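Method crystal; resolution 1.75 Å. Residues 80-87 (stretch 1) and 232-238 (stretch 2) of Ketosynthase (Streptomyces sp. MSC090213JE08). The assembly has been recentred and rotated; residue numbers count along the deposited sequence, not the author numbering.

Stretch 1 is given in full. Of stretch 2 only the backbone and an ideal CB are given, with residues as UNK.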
ATOM      1  N   GLN A  80      -9.701  -0.633 -13.327  1.00 43.22           N
ATOM      2  CA  GLN A  80     -10.200  -1.513 -14.355  1.00 42.99           C
ATOM      3  C   GLN A  80      -9.176  -2.596 -14.654  1.00 41.16           C
ATOM      4  O   GLN A  80      -9.509  -3.760 -14.729  1.00 41.49           O
ATOM      5  CB  GLN A  80     -10.644  -0.747 -15.603  1.00 39.16           C
ATOM      6  CG  GLN A  80     -11.765   0.217 -15.311  1.00 44.39           C
ATOM      7  CD  GLN A  80     -12.085   1.050 -16.527  1.00 45.20           C
ATOM      8  OE1 GLN A  80     -11.693   0.716 -17.640  1.00 46.07           O
ATOM      9  NE2 GLN A  80     -12.851   2.087 -16.315  1.00 45.79           N
ATOM     10  N   TYR A  81      -7.893  -2.232 -14.771  1.00 38.73           N
ATOM     11  CA  TYR A  81      -6.942  -3.249 -15.031  1.00 39.85           C
ATOM     12  C   TYR A  81      -6.893  -4.283 -13.911  1.00 40.09           C
ATOM     13  O   TYR A  81      -6.751  -5.511 -14.168  1.00 42.42           O
ATOM     14  CB  TYR A  81      -5.547  -2.663 -15.194  1.00 41.83           C
ATOM     15  CG  TYR A  81      -5.320  -1.787 -16.392  1.00 43.49           C
ATOM     16  CD1 TYR A  81      -6.123  -1.852 -17.519  1.00 43.23           C
ATOM     17  CD2 TYR A  81      -4.222  -0.941 -16.443  1.00 43.72           C
ATOM     18  CE1 TYR A  81      -5.879  -1.046 -18.617  1.00 41.73           C
ATOM     19  CE2 TYR A  81      -3.956  -0.152 -17.550  1.00 48.89           C
ATOM     20  CZ  TYR A  81      -4.783  -0.224 -18.655  1.00 50.56           C
ATOM     21  OH  TYR A  81      -4.593   0.540 -19.765  1.00 47.52           O
ATOM     22  N   ALA A  82      -7.012  -3.802 -12.666  1.00 41.04           N
ATOM     23  CA  ALA A  82      -6.875  -4.661 -11.526  1.00 37.36           C
ATOM     24  C   ALA A  82      -7.993  -5.718 -11.559  1.00 39.13           C
ATOM     25  O   ALA A  82      -7.757  -6.935 -11.404  1.00 42.16           O
ATOM     26  CB  ALA A  82      -6.968  -3.845 -10.277  1.00 37.78           C
ATOM     27  N   VAL A  83      -9.193  -5.202 -11.809  1.00 39.17           N
ATOM     28  CA  VAL A  83     -10.418  -6.028 -11.789  1.00 37.73           C
ATOM     29  C   VAL A  83     -10.339  -7.034 -12.949  1.00 41.96           C
ATOM     30  O   VAL A  83     -10.595  -8.229 -12.751  1.00 42.17           O
ATOM     31  CB  VAL A  83     -11.684  -5.151 -11.863  1.00 40.80           C
ATOM     32  CG1 VAL A  83     -12.942  -5.998 -11.998  1.00 46.34           C
ATOM     33  CG2 VAL A  83     -11.852  -4.248 -10.656  1.00 40.75           C
ATOM     34  N   ALA A  84      -9.967  -6.561 -14.150  1.00 43.68           N
ATOM     35  CA  ALA A  84      -9.821  -7.460 -15.300  1.00 45.67           C
ATOM     36  C   ALA A  84      -8.803  -8.574 -15.011  1.00 48.64           C
ATOM     37  O   ALA A  84      -9.094  -9.732 -15.231  1.00 43.66           O
ATOM     38  CB  ALA A  84      -9.503  -6.655 -16.541  1.00 46.77           C
ATOM     39  N   ALA A  85      -7.592  -8.242 -14.511  1.00 40.47           N
ATOM     40  CA  ALA A  85      -6.625  -9.222 -14.222  1.00 44.59           C
ATOM     41  C   ALA A  85      -7.121 -10.173 -13.128  1.00 41.01           C
ATOM     42  O   ALA A  85      -6.774 -11.365 -13.143  1.00 45.22           O
ATOM     43  CB  ALA A  85      -5.314  -8.573 -13.821  1.00 44.98           C
ATOM     44  N   ALA A  86      -7.854  -9.649 -12.143  1.00 43.18           N
ATOM     45  CA  ALA A  86      -8.369 -10.471 -11.089  1.00 39.61           C
ATOM     46  C   ALA A  86      -9.341 -11.508 -11.674  1.00 43.52           C
ATOM     47  O   ALA A  86      -9.235 -12.678 -11.327  1.00 42.67           O
ATOM     48  CB  ALA A  86      -9.060  -9.633 -10.056  1.00 42.90           C
ATOM     49  N   ARG A  87     -10.267 -11.037 -12.512  1.00 44.68           N
ATOM     50  CA  ARG A  87     -11.226 -11.928 -13.235  1.00 45.34           C
ATOM     51  C   ARG A  87     -10.408 -13.021 -13.920  1.00 46.08           C
ATOM     52  O   ARG A  87     -10.579 -14.179 -13.653  1.00 51.02           O
ATOM     53  CB  ARG A  87     -12.114 -11.094 -14.162  1.00 47.53           C
ATOM     54  CG  ARG A  87     -12.964 -11.901 -15.136  1.00 56.36           C
ATOM     55  CD  ARG A  87     -14.113 -12.583 -14.443  1.00 53.64           C
ATOM     56  NE  ARG A  87     -15.118 -11.633 -13.967  1.00 57.11           N
ATOM     57  CZ  ARG A  87     -16.069 -11.971 -13.108  1.00 56.80           C
ATOM     58  NH1 ARG A  87     -16.166 -13.230 -12.712  1.00 54.69           N
ATOM     59  NH2 ARG A  87     -16.878 -11.060 -12.606  1.00 46.11           N
ATOM     60  N   UNK A 232       4.977   2.656 -17.876  1.00 46.83           N
ATOM     61  CA  UNK A 232       4.169   1.557 -18.244  1.00 43.00           C
ATOM     62  C   UNK A 232       2.954   1.475 -17.348  1.00 38.07           C
ATOM     63  O   UNK A 232       2.657   2.398 -16.605  1.00 46.63           O
ATOM     64  CB  UNK A 232       4.980   0.260 -18.197  1.00 43.00           C
ATOM     65  N   UNK A 233       2.197   0.402 -17.546  1.00 44.81           N
ATOM     66  CA  UNK A 233       0.984   0.219 -16.863  1.00 43.03           C
ATOM     67  C   UNK A 233       0.520  -1.218 -17.038  1.00 43.65           C
ATOM     68  O   UNK A 233       1.150  -2.036 -17.697  1.00 42.33           O
ATOM     69  CB  UNK A 233      -0.064   1.219 -17.356  1.00 43.03           C
ATOM     70  N   UNK A 234      -0.608  -1.514 -16.405  1.00 43.27           N
ATOM     71  CA  UNK A 234      -1.174  -2.815 -16.493  1.00 42.72           C
ATOM     72  C   UNK A 234      -1.497  -3.370 -15.128  1.00 44.16           C
ATOM     73  O   UNK A 234      -1.528  -2.669 -14.173  1.00 39.74           O
ATOM     74  CB  UNK A 234      -0.226  -3.752 -17.244  1.00 42.72           C
ATOM     75  N   UNK A 235      -1.806  -4.656 -15.089  1.00 46.53           N
ATOM     76  CA  UNK A 235      -2.105  -5.309 -13.841  1.00 40.80           C
ATOM     77  C   UNK A 235      -1.657  -6.755 -13.946  1.00 41.83           C
ATOM     78  O   UNK A 235      -1.797  -7.421 -14.994  1.00 41.83           O
ATOM     79  CB  UNK A 235      -3.593  -5.207 -13.501  1.00 40.80           C
ATOM     80  N   UNK A 236      -1.097  -7.250 -12.848  1.00 39.03           N
ATOM     81  CA  UNK A 236      -0.926  -8.628 -12.664  1.00 39.01           C
ATOM     82  C   UNK A 236      -1.569  -9.043 -11.379  1.00 43.12           C
ATOM     83  O   UNK A 236      -1.345  -8.398 -10.350  1.00 40.23           O
ATOM     84  CB  UNK A 236       0.557  -9.002 -12.698  1.00 39.01           C
ATOM     85  N   UNK A 237      -2.395 -10.078 -11.468  1.00 40.19           N
ATOM     86  CA  UNK A 237      -3.019 -10.658 -10.301  1.00 43.03           C
ATOM     87  C   UNK A 237      -2.672 -12.125 -10.261  1.00 42.11           C
ATOM     88  O   UNK A 237      -2.850 -12.852 -11.266  1.00 44.07           O
ATOM     89  CB  UNK A 237      -4.534 -10.446 -10.310  1.00 43.03           C
ATOM     90  N   UNK A 238      -2.226 -12.551  -9.080  1.00 41.10           N
ATOM     91  CA  UNK A 238      -1.874 -13.904  -8.824  1.00 45.42           C
ATOM     92  C   UNK A 238      -2.867 -14.480  -7.822  1.00 46.08           C
ATOM     93  O   UNK A 238      -3.187 -13.840  -6.820  1.00 42.28           O
ATOM     94  CB  UNK A 238      -0.433 -14.007  -8.319  1.00 45.42           C
TER

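Stretch 1 is helical throughout, with A84 N to Q80 O at 2.9 Å and R87 N to V83 O at 2.8 Å among its backbone hydrogen bonds. Stretch 2 runs past it with strand geometry from 234 to 238; the two axes approach to 7.0 Å, with N-to-C directions 36° apart.

Position 232 has phi/psi of -137/-174, which most residues can adopt, and its ideal CB finds no atom of stretch 1 within 5.5 Å. The contact therefore sets no preference here. The deposited residue is G232.

At position 233 the CA-to-CB bond points toward the helix, and the ideal CB lies 4.1 Å from Y81 CE2. Y81 OH lies beyond CE2, at the tip of the ring, 5.2 Å from the ideal CB of 233. A short apolar side chain could pack against the ring, whereas a longer polar one, such as Glu, Gln or possibly His, could reach the hydroxyl. The residue is E233. With chi1 at 60° (p) and chi2 at 167° (t), the side chain brings OE2 to the edge of the ring, near the ring plane. Y81 OH donates a hydrogen bond to E233 OE2 at 2.6 Å, a short distance consistent with a strong interaction between phenol and carboxylate.

Position 234 is decided largely by its backbone. Phi/psi of 129/-169 would jam a CB against the carbonyl oxygen of the preceding residue, which by itself calls for glycine. The ideal CB would point away from the helix, 5.0 Å from Y81 CD2. G234 is found, and its bare CA comes within 3.6 Å of Y81 CD2, approaching the ring obliquely.

Position 235 points toward the helix where space is scarce. Its ideal CB is only 3.2 Å from Y81 O, already tight, and 3.8 Å from both A82 N and A85 CB. The CA atoms of A82 and 235 are 5.3 Å apart, so the backbones are close as well. A very small side chain suits this site: Ala, perhaps Ser, or Gly at the cost of packing. The residue is A235, whose methyl fits between two helix side chains, with A235 CB 3.6 Å from Y81 CB and 3.8 Å from A85 CB.

Position 236 points away, with nothing of stretch 1 within 5.5 Å of its ideal CB and ordinary strand angles of -125/129. The helix leaves the choice open; G236 occupies it.

At position 237 the direction returns toward the helix. The ideal CB lies 3.7 Å from A85 O and 3.9 Å from A86 N, beside the small methyls of A85 and A86. Val, Ile or Leu could use this apolar surface. The residue is I237, with chi1 at -59° and chi2 at -70° (both m). I237 CG1 packs 3.6 Å from A85 CB and 4.3 Å from A86 CB, and also lies 3.7 Å from A82 O.

Position 238 points away, beyond reach of the helix, so stretch 1 gives no guidance. L238 makes no contact with it.

Stretch 2 232-238: GEGAGIL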
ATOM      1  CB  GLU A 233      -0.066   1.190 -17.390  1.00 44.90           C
ATOM      2  CG  GLU A 233      -0.372   1.018 -18.888  1.00 45.93           C
ATOM      3  CD  GLU A 233      -1.613   1.739 -19.348  1.00 44.56           C
ATOM      4  OE1 GLU A 233      -2.029   2.714 -18.693  1.00 44.29           O
ATOM      5  OE2 GLU A 233      -2.178   1.297 -20.364  1.00 51.75           O
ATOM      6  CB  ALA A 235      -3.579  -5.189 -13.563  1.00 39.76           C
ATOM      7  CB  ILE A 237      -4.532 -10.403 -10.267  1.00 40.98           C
ATOM      8  CG1 ILE A 237      -4.851  -8.906 -10.281  1.00 44.34           C
ATOM      9  CG2 ILE A 237      -5.146 -11.073  -9.061  1.00 39.40           C
ATOM     10  CD1 ILE A 237      -4.480  -8.186  -8.979  1.00 45.04           C
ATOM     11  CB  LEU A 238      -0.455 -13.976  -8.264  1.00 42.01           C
ATOM     12  CG  LEU A 238       0.652 -13.512  -9.210  1.00 45.69           C
ATOM     13  CD1 LEU A 238       0.821 -12.002  -9.133  1.00 46.72           C
ATOM     14  CD2 LEU A 238       1.965 -14.198  -8.887  1.00 47.22           C
TER
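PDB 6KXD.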